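Local atomic coordinates of putative TetR-family transcriptional regulator (Syntrophomonas wolfei subsp. wolfei, PDB entry 3LWJ), a protein that probably acts as a DNA-binding transcriptional regulator of the TetR family, working as a helical dimer with helix-turn-helix heads. Residues 95-100 / 162-167; 106-111 / 170-175. All coordinates share one frame; numbering follows the deposited sequence.

From the N terminus, the chain passes through the predicted helix-turn-helix region and helix 56-79 before entering helix 85-102, which supplies 95-100 to interaction 1; helix 104-113 follows and supplies 106-111 to interaction 2. After helix 118-144, helix 153-173 returns to meet both, giving 162-167 and then 170-175. Interaction 1 closes a loop of 61 intervening residues and interaction 2 one of 58; since their segments alternate, the loops cross. Their centres are 10 Å apart, and a probable hydrogen bond from S107 OG to F100 O links them. Together they fasten two consecutive helices onto helix 153-173, which also packs against the second subunit.

Interaction 1: 95-100 / 162-167; sequences LTMEVF and AIEKFS
T96 and E164 meet first where helix 85-102 passes helix 153-173; the axes of 95-100 and 162-167 run 36° apart in direction and 11.3 Å from each other at closest approach. T96 CB and CG2 each lie 3.8 Å from E164 OE2, the side chains crossing at about a right angle. A water bridges their polar ends, donating to T96 OG1 at 2.7 Å and to E164 OE2 at 2.6 Å; T96 OG1 is also hydrogen-bonded to T92 O of its own helix.

M97, a selenomethionine, comes next. Its nearly eclipsed chi2 of -15° sets SE over the aliphatic part of E164, 3.8 Å from CG. The terminal CE continues to S167, approaching OG to 3.3 Å, and to the backbone E164 O at 3.6 Å. S167 OG is itself tied back to I163 O, which also accepts the backbone N-H of S167. M182 of helix 179-195 touches both M97 and S167.

F100 comes last, one helical turn beyond T96. Its CE2 meets E164 CB at 4.0 Å, with CB at the ring edge near its plane; M97 CE lies in plane at the edge too, while T96 O sits above one face. The ring stands 83° from the E164 carboxylate plane.

All five touching residues are buried in this helix packing of the all-helical core, consistent with the C-terminal domain of TetR-family regulators. Carbon and selenium pack on the E164 stem. Such burial would probably tend to raise the carboxylate's pKa, while the water, one of its polar neighbours, would stabilise the charge.

Interaction 2: 106-111 / 170-175; sequences LSEIYS and KWVVLK
The S107 carbonyl, approached by V172 CG1 at 4.0 Å, is a flat group gripped on both faces. S111 N comes from one face, and from the opposite one S111 OG reaches S107 O at 2.7 Å, 33° out of the carbonyl plane. Across the contact, the V172 carbonyl receives K175 NZ, likewise 34° out of its plane. R112 NE makes a salt bridge to E108 OE2.

The packing between these groups is aliphatic. V172 drives its fork against helix 104-113: CG1, placed between the backbone N and the carbonyl carbon by chi1 78°, lies 3.9 Å from E108 CA and 3.8 Å from S111 OG. V172 CG2 meets the stem of E108 obliquely, 4.0 Å from both CB and CG. V173 adds CG2, which touches S111 CB at 3.7 Å. The closest CA atoms, those of E108 and V172, are 5.9 Å apart, evidence of a tight backbone approach.

Segment 170-175 contains a wider pi-type turn; K175 leaves helical geometry with positive phi, and its NZ bonds back to V172 O. Helix 104-113 also meets helix 10-28: I109, its CB directed away from the contact, touches F25 and I26, and E108 touches I26. The contact thus joins helix 104-113, which packs on the DNA-binding head, to helix 153-173, consistent with the head-to-core linkage of TetR-family regulators.

Chemically, valine methyls press on a helix whose serine hydroxyl is turned inward to its own backbone. The charges stay at the margin: E108 OE1 and K175 NZ, 4.7 Å apart, probably attract without touching.

Interaction 1: 95-100 / 162-167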
# COMPACT_ATOMS: atom_id res chain seq x y z
N LEU A 95 -10.21 -16.03 2.64
CA LEU A 95 -11.50 -15.43 2.99
C LEU A 95 -11.51 -13.94 2.83
O LEU A 95 -12.46 -13.40 2.28
CB LEU A 95 -11.93 -15.70 4.44
CG LEU A 95 -12.63 -16.99 4.72
CD1 LEU A 95 -12.98 -17.07 6.21
CD2 LEU A 95 -13.86 -17.15 3.81
N THR A 96 -10.49 -13.25 3.36
CA THR A 96 -10.47 -11.80 3.31
C THR A 96 -10.44 -11.37 1.86
O THR A 96 -11.17 -10.47 1.46
CB THR A 96 -9.25 -11.19 4.03
OG1 THR A 96 -9.26 -11.57 5.40
CG2 THR A 96 -9.27 -9.68 3.90
N MSE A 97 -9.59 -12.02 1.07
CA MSE A 97 -9.42 -11.64 -0.35
C MSE A 97 -10.78 -11.86 -1.07
O MSE A 97 -11.16 -11.08 -1.97
CB MSE A 97 -8.27 -12.42 -1.06
CG MSE A 97 -6.70 -11.97 -0.83
SE MSE A 97 -6.56 -10.19 -0.05
CE MSE A 97 -6.20 -9.15 -1.65
N GLU A 98 -11.53 -12.88 -0.68
CA GLU A 98 -12.86 -13.10 -1.29
C GLU A 98 -13.88 -12.02 -0.88
O GLU A 98 -14.73 -11.64 -1.69
CB GLU A 98 -13.45 -14.49 -0.97
CG GLU A 98 -12.64 -15.72 -1.45
CD GLU A 98 -12.73 -16.05 -2.95
OE1 GLU A 98 -13.45 -15.34 -3.71
OE2 GLU A 98 -12.06 -17.05 -3.37
N VAL A 99 -13.81 -11.50 0.34
CA VAL A 99 -14.71 -10.40 0.72
C VAL A 99 -14.38 -9.18 -0.16
O VAL A 99 -15.28 -8.53 -0.68
CB VAL A 99 -14.62 -10.06 2.24
CG1 VAL A 99 -15.46 -8.87 2.58
CG2 VAL A 99 -15.03 -11.25 3.10
N PHE A 100 -13.08 -8.90 -0.34
CA PHE A 100 -12.69 -7.82 -1.24
C PHE A 100 -13.37 -8.00 -2.60
O PHE A 100 -14.00 -7.06 -3.09
CB PHE A 100 -11.16 -7.75 -1.44
CG PHE A 100 -10.37 -7.30 -0.25
CD1 PHE A 100 -10.90 -6.53 0.73
CD2 PHE A 100 -9.03 -7.62 -0.16
CE1 PHE A 100 -10.14 -6.09 1.81
CE2 PHE A 100 -8.28 -7.19 0.90
CZ PHE A 100 -8.85 -6.42 1.90
N ALA A 162 -0.76 -4.69 4.59
CA ALA A 162 -0.03 -4.08 3.46
C ALA A 162 -0.07 -4.94 2.20
O ALA A 162 -0.31 -4.43 1.08
CB ALA A 162 1.43 -3.74 3.87
N ILE A 163 0.22 -6.22 2.32
CA ILE A 163 0.23 -7.09 1.13
C ILE A 163 -1.18 -7.23 0.57
O ILE A 163 -1.40 -7.35 -0.67
CB ILE A 163 0.93 -8.46 1.38
CG1 ILE A 163 1.25 -9.19 0.07
CG2 ILE A 163 0.10 -9.37 2.25
CD1 ILE A 163 1.81 -8.36 -1.02
N GLU A 164 -2.15 -7.28 1.46
CA GLU A 164 -3.54 -7.36 1.02
C GLU A 164 -3.90 -6.08 0.26
O GLU A 164 -4.47 -6.13 -0.80
CB GLU A 164 -4.47 -7.58 2.21
CG GLU A 164 -4.38 -8.99 2.78
CD GLU A 164 -5.26 -9.22 3.97
OE1 GLU A 164 -5.67 -8.24 4.61
OE2 GLU A 164 -5.51 -10.40 4.28
N LYS A 165 -3.53 -4.92 0.80
CA LYS A 165 -3.85 -3.66 0.13
C LYS A 165 -3.15 -3.59 -1.23
O LYS A 165 -3.71 -3.13 -2.23
CB LYS A 165 -3.27 -2.48 0.92
CG LYS A 165 -4.07 -1.76 1.91
CD LYS A 165 -3.16 -0.67 2.59
CE LYS A 165 -3.17 0.67 1.84
NZ LYS A 165 -4.45 1.48 2.08
N PHE A 166 -1.87 -3.90 -1.24
CA PHE A 166 -1.05 -3.76 -2.46
C PHE A 166 -1.48 -4.73 -3.56
O PHE A 166 -1.58 -4.35 -4.70
CB PHE A 166 0.42 -4.00 -2.17
CG PHE A 166 1.34 -3.66 -3.35
CD1 PHE A 166 1.15 -2.51 -4.09
CD2 PHE A 166 2.40 -4.47 -3.67
CE1 PHE A 166 1.98 -2.16 -5.14
CE2 PHE A 166 3.25 -4.14 -4.73
CZ PHE A 166 3.03 -2.97 -5.47
N SER A 167 -1.75 -5.98 -3.20
CA SER A 167 -2.19 -6.96 -4.21
C SER A 167 -3.64 -6.64 -4.69
O SER A 167 -3.95 -6.86 -5.87
CB SER A 167 -2.08 -8.37 -3.61
OG SER A 167 -3.16 -8.56 -2.71
O HOH W 1 -6.90 -10.71 6.46

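Interaction 2: 106-111 / 170-175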
# COMPACT_ATOMS: atom_id res chain seq x y z
N LEU A 106 -16.24 -1.07 -4.15
CA LEU A 106 -15.71 -0.48 -2.91
C LEU A 106 -14.21 -0.72 -2.76
O LEU A 106 -13.48 0.19 -2.33
CB LEU A 106 -16.48 -1.01 -1.68
CG LEU A 106 -16.04 -0.49 -0.30
CD1 LEU A 106 -15.96 1.05 -0.28
CD2 LEU A 106 -16.95 -1.01 0.79
N SER A 107 -13.76 -1.94 -3.09
CA SER A 107 -12.33 -2.26 -3.11
C SER A 107 -11.61 -1.30 -4.06
O SER A 107 -10.53 -0.81 -3.77
CB SER A 107 -12.10 -3.72 -3.56
OG SER A 107 -12.50 -4.68 -2.55
N GLU A 108 -12.21 -1.02 -5.20
CA GLU A 108 -11.63 -0.03 -6.10
C GLU A 108 -11.52 1.36 -5.45
O GLU A 108 -10.43 1.95 -5.47
CB GLU A 108 -12.42 0.06 -7.40
CG GLU A 108 -11.53 0.51 -8.56
CD GLU A 108 -12.31 0.71 -9.86
OE1 GLU A 108 -13.14 -0.15 -10.22
OE2 GLU A 108 -12.08 1.77 -10.50
N ILE A 109 -12.61 1.88 -4.89
CA ILE A 109 -12.57 3.19 -4.24
C ILE A 109 -11.51 3.20 -3.13
O ILE A 109 -10.68 4.08 -3.10
CB ILE A 109 -13.92 3.61 -3.64
CG1 ILE A 109 -14.99 3.82 -4.72
CG2 ILE A 109 -13.79 4.89 -2.76
CD1 ILE A 109 -14.63 4.86 -5.75
N TYR A 110 -11.54 2.19 -2.25
CA TYR A 110 -10.50 2.02 -1.21
C TYR A 110 -9.09 2.10 -1.75
O TYR A 110 -8.20 2.69 -1.12
CB TYR A 110 -10.74 0.70 -0.50
CG TYR A 110 -9.69 0.22 0.45
CD1 TYR A 110 -9.24 1.02 1.52
CD2 TYR A 110 -9.18 -1.09 0.34
CE1 TYR A 110 -8.27 0.54 2.42
CE2 TYR A 110 -8.22 -1.57 1.25
CZ TYR A 110 -7.79 -0.75 2.29
OH TYR A 110 -6.85 -1.22 3.17
N SER A 111 -8.89 1.49 -2.92
CA SER A 111 -7.57 1.37 -3.56
C SER A 111 -7.17 2.60 -4.33
O SER A 111 -6.03 2.72 -4.75
CB SER A 111 -7.55 0.18 -4.53
OG SER A 111 -7.82 -1.04 -3.86
N LYS A 170 -3.23 -3.89 -7.29
CA LYS A 170 -2.73 -4.40 -8.57
C LYS A 170 -3.77 -5.18 -9.37
O LYS A 170 -3.71 -5.23 -10.61
CB LYS A 170 -1.47 -5.26 -8.38
CG LYS A 170 -0.26 -4.48 -7.88
CD LYS A 170 1.11 -5.27 -7.94
CE LYS A 170 1.55 -5.71 -9.35
NZ LYS A 170 3.05 -5.76 -9.54
N TRP A 171 -4.73 -5.79 -8.68
CA TRP A 171 -5.81 -6.49 -9.39
C TRP A 171 -6.86 -5.50 -9.89
O TRP A 171 -7.06 -5.35 -11.11
CB TRP A 171 -6.45 -7.53 -8.51
CG TRP A 171 -7.73 -8.10 -9.02
CD1 TRP A 171 -7.94 -8.72 -10.21
CD2 TRP A 171 -8.98 -8.14 -8.32
NE1 TRP A 171 -9.26 -9.12 -10.31
CE2 TRP A 171 -9.91 -8.78 -9.16
CE3 TRP A 171 -9.40 -7.71 -7.06
CZ2 TRP A 171 -11.24 -8.99 -8.79
CZ3 TRP A 171 -10.73 -7.92 -6.69
CH2 TRP A 171 -11.62 -8.55 -7.56
N VAL A 172 -7.48 -4.79 -8.94
CA VAL A 172 -8.65 -3.98 -9.25
C VAL A 172 -8.31 -2.61 -9.86
O VAL A 172 -9.11 -2.09 -10.61
CB VAL A 172 -9.62 -3.84 -8.00
CG1 VAL A 172 -9.10 -2.80 -6.97
CG2 VAL A 172 -11.01 -3.49 -8.47
N VAL A 173 -7.16 -2.02 -9.54
CA VAL A 173 -6.81 -0.75 -10.16
C VAL A 173 -5.86 -0.92 -11.37
O VAL A 173 -6.20 -0.47 -12.46
CB VAL A 173 -6.25 0.28 -9.18
CG1 VAL A 173 -5.75 1.51 -9.92
CG2 VAL A 173 -7.33 0.66 -8.15
N LEU A 174 -4.70 -1.53 -11.18
CA LEU A 174 -3.75 -1.72 -12.30
C LEU A 174 -4.20 -2.72 -13.34
O LEU A 174 -3.79 -2.63 -14.51
CB LEU A 174 -2.38 -2.17 -11.81
CG LEU A 174 -1.60 -1.23 -10.91
CD1 LEU A 174 -0.16 -1.72 -10.88
CD2 LEU A 174 -1.67 0.17 -11.44
N LYS A 175 -5.06 -3.66 -12.95
CA LYS A 175 -5.45 -4.76 -13.83
C LYS A 175 -4.18 -5.47 -14.30
O LYS A 175 -4.13 -5.90 -15.43
CB LYS A 175 -6.22 -4.28 -15.08
CG LYS A 175 -7.22 -3.14 -14.89
CD LYS A 175 -8.54 -3.65 -14.35
CE LYS A 175 -9.56 -2.52 -14.23
NZ LYS A 175 -10.44 -2.73 -13.04